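Local atomic coordinates of type IV secretion system protein VirB11 (PDB entry 2GZA), a protein that probably binds and hydrolyses ATP as the hexameric VirB11 ATPase of the Brucella suis type IV secretion system. Residues R262-D268 / M299-Q305; F293-A297 / I314-Y319. All coordinates share one frame; numbering follows the deposited sequence.

Interaction 1 of 2, residues R262-D268 / M299-Q305; sequences RGGEAYD and MVLQNRQ
M299 and Y267 reach across this contact by different first torsions: M299 CG stands anti to its own carbonyl carbon (chi1 -69°) and the chain runs on extended along the backbone of R262, while the Y267 ring leaves anti to its backbone N (chi1 -179°) and is met by V300 at its edge and by N303 and Q305 from one side. Within the P-loop NTPase domain of this GSP E family ATPase, the glycine-bearing turn leading into helix 265-274 here meets the C-terminal end of helix 289-300, where a type I beta turn runs from V300 to N303. The closeness of the backbones is plain from G263 and M299, whose CA atoms are 4.3 Å apart. M299 CB lies 3.7 Å from A266 CB and also packs on the carbonyl oxygen of G263; its CG and CE both lie near R262 O. G264 has no side chain, and its CA approaches M299 O at 3.6 Å in a CA-H...O contact with an angle of 145° at the hydrogen. E265 steadies this turn from within its own segment: OE1 accepts from R262 N (2.9 Å) and also from G263 N, both on the syn lone pair, so one carboxylate oxygen grips two successive amides. R262 itself turns outward to a salt bridge with E260. Round the Y267 ring, V300 CG1 comes in at the edge, 3.9 Å from CD1, and the backbone carbon of Q305 lies over one face, offset toward the rim. Q302 of a neighbouring subunit also packs on Y267 and Q305, which places this end of the contact at a subunit interface. There a water donates to Q305 OE1 at 2.8 Å and, weakly, to D268 OD2 at 3.3 Å.

Interaction 2 of 2, residues F293-A297 / I314-Y319; sequences FERLA and IRRLLY
F293 and Y319 form the aromatic part of this contact, an edge-to-face pair with centroids 4.8 Å apart and planes at 52°. The Y319 edge is directed at the F293 face, with Y319 CE2 3.6 Å above the plane and over the ring centre. The rim of the same F293 ring is used by L318, whose CB lies in the ring plane 3.7 Å from F293 CD1, and W344 makes another edge-to-face pair with F293.

The aliphatic contacts continue along both helices. A297 CB meets I314 CG2 at 3.9 Å and, from another direction, R315 CD; L318 CG sits against L296 CB, and its CD2 faces the backbone of A297. These residues join helix 289-300 to helix 311-321 in the P-loop ATPase domain. The short axes pass 9.8 Å apart, with their N-to-C directions at 121°, and the small A297 faces I314 where the backbones come nearest.

The polar group is centred on R315. Bends at chi2 and chi3 fold its chain back, laying one face of the guanidinium over F293 CB and bringing NH1 within 3.2 Å of E294 OE1 in a salt bridge. Carboxylate and guanidinium planes stand 80° apart, and the accompanying NH1 bond to OE2 is weak. Y311 OH also bonds to NH1, while R316 of this chain forms a salt bridge with E294 of a neighbouring subunit. On the other terminal nitrogen, R315 NH2 donates to Y319 OH at 2.9 Å, the hydroxyl oxygen lying somewhat out of the guanidinium plane.

Overall arrangement
Both contacts draw on helix 289-300: interaction 1 uses its C-terminal end against the start of helix 265-274, interaction 2 its middle against helix 311-321. Their centres are 11 Å apart, and they join through I314, which packs on V300 and L301. Interaction 2 is the more buried, pairing helix faces through rings and aliphatic groups with an ion pair beside them. Interaction 1 is partly buried; there the backbone at two glycines meets M299 and Q302, and a water lies at its more exposed end. R262 of interaction 1 comes about 8 Å, side chain to side chain, from T184 of the predicted ATP site, and both contacts also touch neighbouring subunits of the hexamer.

Interaction 1 of 2, residues R262-D268 / M299-Q305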
ATOM      1  N   ARG C 262     -23.526 -10.607  -6.261  1.00 35.61           N
ATOM      2  CA  ARG C 262     -22.584 -11.436  -7.022  1.00 36.13           C
ATOM      3  C   ARG C 262     -21.192 -10.845  -7.176  1.00 35.36           C
ATOM      4  O   ARG C 262     -20.214 -11.584  -7.262  1.00 35.53           O
ATOM      5  CB  ARG C 262     -23.175 -11.770  -8.385  1.00 36.15           C
ATOM      6  CG  ARG C 262     -24.529 -12.434  -8.264  1.00 38.90           C
ATOM      7  CD  ARG C 262     -25.326 -12.444  -9.574  1.00 43.12           C
ATOM      8  NE  ARG C 262     -24.545 -12.972 -10.691  1.00 47.46           N
ATOM      9  CZ  ARG C 262     -23.979 -14.190 -10.656  1.00 49.95           C
ATOM     10  NH1 ARG C 262     -24.117 -14.983  -9.581  1.00 50.73           N
ATOM     11  NH2 ARG C 262     -23.290 -14.653 -11.649  1.00 51.35           N
ATOM     12  N   GLY C 263     -21.111  -9.519  -7.221  1.00 34.71           N
ATOM     13  CA  GLY C 263     -19.842  -8.832  -7.384  1.00 34.16           C
ATOM     14  C   GLY C 263     -19.868  -7.437  -6.790  1.00 34.08           C
ATOM     15  O   GLY C 263     -20.433  -7.215  -5.717  1.00 34.01           O
ATOM     16  N   GLY C 264     -19.273  -6.497  -7.512  1.00 33.78           N
ATOM     17  CA  GLY C 264     -19.159  -5.108  -7.088  1.00 33.55           C
ATOM     18  C   GLY C 264     -20.395  -4.400  -6.550  1.00 33.75           C
ATOM     19  O   GLY C 264     -20.253  -3.432  -5.799  1.00 33.76           O
ATOM     20  N   GLU C 265     -21.597  -4.857  -6.923  1.00 33.75           N
ATOM     21  CA  GLU C 265     -22.851  -4.267  -6.406  1.00 33.62           C
ATOM     22  C   GLU C 265     -22.905  -4.326  -4.890  1.00 33.53           C
ATOM     23  O   GLU C 265     -23.574  -3.497  -4.263  1.00 33.68           O
ATOM     24  CB  GLU C 265     -24.109  -4.974  -6.910  1.00 33.65           C
ATOM     25  CG  GLU C 265     -23.970  -5.725  -8.185  1.00 34.44           C
ATOM     26  CD  GLU C 265     -23.269  -7.033  -7.996  1.00 34.63           C
ATOM     27  OE1 GLU C 265     -23.785  -7.898  -7.256  1.00 33.92           O
ATOM     28  OE2 GLU C 265     -22.195  -7.186  -8.603  1.00 36.38           O
ATOM     29  N   ALA C 266     -22.240  -5.325  -4.305  1.00 33.07           N
ATOM     30  CA  ALA C 266     -22.250  -5.512  -2.857  1.00 33.03           C
ATOM     31  C   ALA C 266     -21.924  -4.227  -2.121  1.00 32.99           C
ATOM     32  O   ALA C 266     -22.484  -3.957  -1.070  1.00 33.03           O
ATOM     33  CB  ALA C 266     -21.289  -6.608  -2.444  1.00 33.03           C
ATOM     34  N   TYR C 267     -21.023  -3.435  -2.687  1.00 33.00           N
ATOM     35  CA  TYR C 267     -20.625  -2.167  -2.091  1.00 33.16           C
ATOM     36  C   TYR C 267     -21.730  -1.112  -2.199  1.00 33.37           C
ATOM     37  O   TYR C 267     -21.971  -0.357  -1.251  1.00 33.29           O
ATOM     38  CB  TYR C 267     -19.335  -1.654  -2.723  1.00 33.24           C
ATOM     39  CG  TYR C 267     -18.837  -0.350  -2.142  1.00 33.44           C
ATOM     40  CD1 TYR C 267     -18.057  -0.334  -0.995  1.00 33.86           C
ATOM     41  CD2 TYR C 267     -19.145   0.867  -2.739  1.00 34.59           C
ATOM     42  CE1 TYR C 267     -17.601   0.858  -0.460  1.00 34.40           C
ATOM     43  CE2 TYR C 267     -18.691   2.067  -2.210  1.00 34.67           C
ATOM     44  CZ  TYR C 267     -17.919   2.050  -1.069  1.00 34.59           C
ATOM     45  OH  TYR C 267     -17.454   3.227  -0.525  1.00 35.95           O
ATOM     46  N   ASP C 268     -22.380  -1.047  -3.353  1.00 33.36           N
ATOM     47  CA  ASP C 268     -23.511  -0.159  -3.534  1.00 33.44           C
ATOM     48  C   ASP C 268     -24.654  -0.594  -2.624  1.00 33.49           C
ATOM     49  O   ASP C 268     -25.334   0.255  -2.060  1.00 33.80           O
ATOM     50  CB  ASP C 268     -23.932  -0.141  -4.992  1.00 33.59           C
ATOM     51  CG  ASP C 268     -22.806   0.276  -5.904  1.00 34.52           C
ATOM     52  OD1 ASP C 268     -22.117  -0.620  -6.445  1.00 35.32           O
ATOM     53  OD2 ASP C 268     -22.598   1.502  -6.065  1.00 35.97           O
ATOM     54  N   MET C 299     -16.808  -9.725  -2.728  1.00 31.26           N
ATOM     55  CA  MET C 299     -17.564  -8.994  -3.730  1.00 31.57           C
ATOM     56  C   MET C 299     -17.321  -7.486  -3.602  1.00 31.86           C
ATOM     57  O   MET C 299     -17.188  -6.789  -4.607  1.00 31.77           O
ATOM     58  CB  MET C 299     -19.050  -9.321  -3.624  1.00 31.47           C
ATOM     59  CG  MET C 299     -19.372 -10.730  -4.023  1.00 31.34           C
ATOM     60  SD  MET C 299     -21.045 -11.194  -3.580  1.00 31.87           S
ATOM     61  CE  MET C 299     -21.018 -12.930  -4.024  1.00 31.35           C
ATOM     62  N   VAL C 300     -17.253  -7.000  -2.364  1.00 32.00           N
ATOM     63  CA  VAL C 300     -16.958  -5.594  -2.092  1.00 32.49           C
ATOM     64  C   VAL C 300     -15.612  -5.188  -2.698  1.00 32.99           C
ATOM     65  O   VAL C 300     -15.471  -4.103  -3.274  1.00 32.96           O
ATOM     66  CB  VAL C 300     -16.981  -5.284  -0.564  1.00 32.53           C
ATOM     67  CG1 VAL C 300     -16.571  -3.840  -0.285  1.00 31.90           C
ATOM     68  CG2 VAL C 300     -18.361  -5.554   0.026  1.00 32.29           C
ATOM     69  N   LEU C 301     -14.633  -6.079  -2.593  1.00 33.58           N
ATOM     70  CA  LEU C 301     -13.308  -5.836  -3.140  1.00 34.26           C
ATOM     71  C   LEU C 301     -13.272  -5.766  -4.667  1.00 34.91           C
ATOM     72  O   LEU C 301     -12.258  -5.385  -5.238  1.00 34.91           O
ATOM     73  CB  LEU C 301     -12.315  -6.877  -2.618  1.00 34.19           C
ATOM     74  CG  LEU C 301     -11.935  -6.802  -1.139  1.00 34.00           C
ATOM     75  CD1 LEU C 301     -11.257  -8.093  -0.694  1.00 33.05           C
ATOM     76  CD2 LEU C 301     -11.052  -5.593  -0.855  1.00 32.90           C
ATOM     77  N   GLN C 302     -14.376  -6.127  -5.317  1.00 35.91           N
ATOM     78  CA  GLN C 302     -14.504  -6.016  -6.778  1.00 36.95           C
ATOM     79  C   GLN C 302     -14.882  -4.594  -7.197  1.00 36.95           C
ATOM     80  O   GLN C 302     -14.814  -4.249  -8.375  1.00 36.95           O
ATOM     81  CB  GLN C 302     -15.555  -6.989  -7.315  1.00 37.32           C
ATOM     82  CG  GLN C 302     -15.375  -8.436  -6.907  1.00 39.76           C
ATOM     83  CD  GLN C 302     -14.419  -9.166  -7.795  1.00 44.10           C
ATOM     84  OE1 GLN C 302     -14.199  -8.750  -8.924  1.00 46.14           O
ATOM     85  NE2 GLN C 302     -13.846 -10.270  -7.306  1.00 45.21           N
ATOM     86  N   ASN C 303     -15.296  -3.791  -6.222  1.00 37.20           N
ATOM     87  CA  ASN C 303     -15.677  -2.398  -6.438  1.00 37.55           C
ATOM     88  C   ASN C 303     -14.436  -1.518  -6.406  1.00 37.71           C
ATOM     89  O   ASN C 303     -13.532  -1.763  -5.613  1.00 37.71           O
ATOM     90  CB  ASN C 303     -16.648  -1.962  -5.343  1.00 37.64           C
ATOM     91  CG  ASN C 303     -17.437  -0.721  -5.699  1.00 37.84           C
ATOM     92  OD1 ASN C 303     -18.617  -0.811  -6.000  1.00 39.46           O
ATOM     93  ND2 ASN C 303     -16.803   0.439  -5.643  1.00 37.83           N
ATOM     94  N   ARG C 304     -14.395  -0.503  -7.264  1.00 37.92           N
ATOM     95  CA  ARG C 304     -13.297   0.472  -7.271  1.00 38.21           C
ATOM     96  C   ARG C 304     -13.145   1.164  -5.913  1.00 38.31           C
ATOM     97  O   ARG C 304     -12.038   1.317  -5.405  1.00 38.36           O
ATOM     98  CB  ARG C 304     -13.492   1.509  -8.381  1.00 38.20           C
ATOM     99  N   GLN C 305     -14.260   1.565  -5.324  1.00 38.50           N
ATOM    100  CA  GLN C 305     -14.245   2.168  -3.996  1.00 38.81           C
ATOM    101  C   GLN C 305     -14.173   1.144  -2.880  1.00 38.69           C
ATOM    102  O   GLN C 305     -13.555   1.398  -1.852  1.00 38.70           O
ATOM    103  CB  GLN C 305     -15.448   3.070  -3.813  1.00 39.07           C
ATOM    104  CG  GLN C 305     -15.325   4.299  -4.672  1.00 40.55           C
ATOM    105  CD  GLN C 305     -16.656   4.899  -5.000  1.00 43.19           C
ATOM    106  OE1 GLN C 305     -17.700   4.494  -4.466  1.00 44.98           O
ATOM    107  NE2 GLN C 305     -16.684   5.883  -5.893  1.00 43.81           N
TER
HETATM  108  O   HOH W   1     -19.506   2.734  -5.691  1.00 31.55           O

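Interaction 2 of 2, residues F293-A297 / I314-Y319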
ATOM      1  N   PHE C 293     -20.784 -13.844   4.754  1.00 31.74           N
ATOM      2  CA  PHE C 293     -20.050 -12.615   5.042  1.00 32.11           C
ATOM      3  C   PHE C 293     -18.681 -12.656   4.382  1.00 32.22           C
ATOM      4  O   PHE C 293     -18.188 -11.647   3.877  1.00 32.12           O
ATOM      5  CB  PHE C 293     -19.918 -12.382   6.551  1.00 31.89           C
ATOM      6  CG  PHE C 293     -21.189 -11.918   7.197  1.00 31.53           C
ATOM      7  CD1 PHE C 293     -21.624 -10.612   7.040  1.00 31.04           C
ATOM      8  CD2 PHE C 293     -21.951 -12.792   7.957  1.00 31.07           C
ATOM      9  CE1 PHE C 293     -22.804 -10.176   7.637  1.00 31.63           C
ATOM     10  CE2 PHE C 293     -23.126 -12.373   8.553  1.00 31.13           C
ATOM     11  CZ  PHE C 293     -23.558 -11.058   8.392  1.00 31.31           C
ATOM     12  N   GLU C 294     -18.088 -13.845   4.382  1.00 32.39           N
ATOM     13  CA  GLU C 294     -16.803 -14.094   3.744  1.00 32.62           C
ATOM     14  C   GLU C 294     -16.854 -13.781   2.248  1.00 32.31           C
ATOM     15  O   GLU C 294     -15.989 -13.078   1.726  1.00 32.25           O
ATOM     16  CB  GLU C 294     -16.406 -15.557   3.964  1.00 32.87           C
ATOM     17  CG  GLU C 294     -14.933 -15.796   4.178  1.00 34.70           C
ATOM     18  CD  GLU C 294     -14.428 -15.304   5.524  1.00 37.08           C
ATOM     19  OE1 GLU C 294     -13.473 -14.499   5.535  1.00 38.74           O
ATOM     20  OE2 GLU C 294     -14.970 -15.726   6.567  1.00 37.48           O
ATOM     21  N   ARG C 295     -17.878 -14.294   1.572  1.00 32.10           N
ATOM     22  CA  ARG C 295     -18.063 -14.057   0.140  1.00 31.84           C
ATOM     23  C   ARG C 295     -18.535 -12.647  -0.208  1.00 31.59           C
ATOM     24  O   ARG C 295     -18.172 -12.126  -1.253  1.00 31.66           O
ATOM     25  CB  ARG C 295     -19.009 -15.089  -0.464  1.00 31.88           C
ATOM     26  CG  ARG C 295     -18.377 -16.460  -0.629  1.00 32.47           C
ATOM     27  CD  ARG C 295     -19.019 -17.250  -1.742  1.00 32.74           C
ATOM     28  NE  ARG C 295     -18.629 -16.757  -3.057  1.00 33.45           N
ATOM     29  CZ  ARG C 295     -19.469 -16.306  -3.979  1.00 33.85           C
ATOM     30  NH1 ARG C 295     -20.777 -16.289  -3.760  1.00 33.93           N
ATOM     31  NH2 ARG C 295     -18.997 -15.887  -5.138  1.00 34.09           N
ATOM     32  N   LEU C 296     -19.345 -12.039   0.660  1.00 31.29           N
ATOM     33  CA  LEU C 296     -19.804 -10.660   0.458  1.00 31.11           C
ATOM     34  C   LEU C 296     -18.641  -9.682   0.495  1.00 31.13           C
ATOM     35  O   LEU C 296     -18.603  -8.720  -0.275  1.00 31.23           O
ATOM     36  CB  LEU C 296     -20.861 -10.260   1.492  1.00 31.00           C
ATOM     37  CG  LEU C 296     -22.210 -10.983   1.413  1.00 30.76           C
ATOM     38  CD1 LEU C 296     -23.123 -10.547   2.537  1.00 30.59           C
ATOM     39  CD2 LEU C 296     -22.876 -10.787   0.060  1.00 30.10           C
ATOM     40  N   ALA C 297     -17.690  -9.956   1.381  1.00 30.94           N
ATOM     41  CA  ALA C 297     -16.480  -9.154   1.514  1.00 30.93           C
ATOM     42  C   ALA C 297     -15.621  -9.200   0.256  1.00 30.90           C
ATOM     43  O   ALA C 297     -15.079  -8.178  -0.154  1.00 30.96           O
ATOM     44  CB  ALA C 297     -15.681  -9.593   2.732  1.00 30.87           C
ATOM     45  N   ILE C 314     -14.618  -3.424   5.772  1.00 32.02           N
ATOM     46  CA  ILE C 314     -15.604  -4.099   4.933  1.00 32.19           C
ATOM     47  C   ILE C 314     -16.447  -5.035   5.804  1.00 32.53           C
ATOM     48  O   ILE C 314     -17.680  -5.004   5.759  1.00 32.29           O
ATOM     49  CB  ILE C 314     -14.913  -4.881   3.782  1.00 32.09           C
ATOM     50  CG1 ILE C 314     -14.231  -3.902   2.824  1.00 32.27           C
ATOM     51  CG2 ILE C 314     -15.916  -5.762   3.035  1.00 32.09           C
ATOM     52  CD1 ILE C 314     -13.281  -4.526   1.836  1.00 32.20           C
ATOM     53  N   ARG C 315     -15.767  -5.839   6.617  1.00 32.62           N
ATOM     54  CA  ARG C 315     -16.423  -6.771   7.521  1.00 33.01           C
ATOM     55  C   ARG C 315     -17.273  -6.070   8.570  1.00 33.36           C
ATOM     56  O   ARG C 315     -18.305  -6.586   8.992  1.00 33.36           O
ATOM     57  CB  ARG C 315     -15.397  -7.686   8.197  1.00 33.05           C
ATOM     58  CG  ARG C 315     -14.742  -8.725   7.264  1.00 32.87           C
ATOM     59  CD  ARG C 315     -15.767  -9.625   6.561  1.00 32.77           C
ATOM     60  NE  ARG C 315     -16.476 -10.472   7.513  1.00 32.50           N
ATOM     61  CZ  ARG C 315     -16.148 -11.729   7.797  1.00 32.31           C
ATOM     62  NH1 ARG C 315     -15.126 -12.320   7.183  1.00 31.58           N
ATOM     63  NH2 ARG C 315     -16.852 -12.399   8.695  1.00 32.06           N
ATOM     64  N   ARG C 316     -16.842  -4.892   8.990  1.00 33.77           N
ATOM     65  CA  ARG C 316     -17.632  -4.091   9.907  1.00 34.18           C
ATOM     66  C   ARG C 316     -18.875  -3.506   9.227  1.00 34.01           C
ATOM     67  O   ARG C 316     -19.949  -3.479   9.823  1.00 34.07           O
ATOM     68  CB  ARG C 316     -16.767  -3.000  10.527  1.00 34.30           C
ATOM     69  CG  ARG C 316     -17.524  -2.001  11.374  1.00 35.97           C
ATOM     70  CD  ARG C 316     -17.040  -0.637  10.976  1.00 39.23           C
ATOM     71  NE  ARG C 316     -17.456   0.451  11.857  1.00 42.14           N
ATOM     72  CZ  ARG C 316     -17.041   0.641  13.097  1.00 43.68           C
ATOM     73  NH1 ARG C 316     -16.219  -0.206  13.642  1.00 44.48           N
ATOM     74  NH2 ARG C 316     -17.467   1.671  13.801  1.00 45.13           N
ATOM     75  N   LEU C 317     -18.728  -3.054   7.986  1.00 33.88           N
ATOM     76  CA  LEU C 317     -19.859  -2.533   7.221  1.00 34.00           C
ATOM     77  C   LEU C 317     -20.939  -3.584   7.011  1.00 33.74           C
ATOM     78  O   LEU C 317     -22.121  -3.295   7.150  1.00 33.54           O
ATOM     79  CB  LEU C 317     -19.398  -1.938   5.884  1.00 34.08           C
ATOM     80  CG  LEU C 317     -19.223  -0.417   5.861  1.00 34.76           C
ATOM     81  CD1 LEU C 317     -20.461   0.315   6.410  1.00 34.82           C
ATOM     82  CD2 LEU C 317     -18.012  -0.004   6.629  1.00 35.45           C
ATOM     83  N   LEU C 318     -20.514  -4.804   6.691  1.00 33.66           N
ATOM     84  CA  LEU C 318     -21.427  -5.924   6.533  1.00 33.82           C
ATOM     85  C   LEU C 318     -22.246  -6.193   7.798  1.00 33.92           C
ATOM     86  O   LEU C 318     -23.450  -6.444   7.722  1.00 33.86           O
ATOM     87  CB  LEU C 318     -20.671  -7.195   6.132  1.00 33.81           C
ATOM     88  CG  LEU C 318     -20.495  -7.588   4.659  1.00 33.90           C
ATOM     89  CD1 LEU C 318     -21.364  -6.757   3.726  1.00 34.08           C
ATOM     90  CD2 LEU C 318     -19.054  -7.511   4.237  1.00 32.92           C
ATOM     91  N   TYR C 319     -21.587  -6.137   8.951  1.00 33.90           N
ATOM     92  CA  TYR C 319     -22.256  -6.365  10.224  1.00 34.07           C
ATOM     93  C   TYR C 319     -23.197  -5.241  10.641  1.00 34.10           C
ATOM     94  O   TYR C 319     -24.184  -5.492  11.334  1.00 34.33           O
ATOM     95  CB  TYR C 319     -21.253  -6.651  11.344  1.00 34.09           C
ATOM     96  CG  TYR C 319     -20.530  -7.983  11.236  1.00 34.17           C
ATOM     97  CD1 TYR C 319     -19.174  -8.083  11.535  1.00 34.09           C
ATOM     98  CD2 TYR C 319     -21.201  -9.142  10.838  1.00 34.36           C
ATOM     99  CE1 TYR C 319     -18.501  -9.297  11.436  1.00 33.96           C
ATOM    100  CE2 TYR C 319     -20.534 -10.358  10.734  1.00 34.01           C
ATOM    101  CZ  TYR C 319     -19.186 -10.425  11.038  1.00 34.49           C
ATOM    102  OH  TYR C 319     -18.522 -11.630  10.945  1.00 35.07           O
TER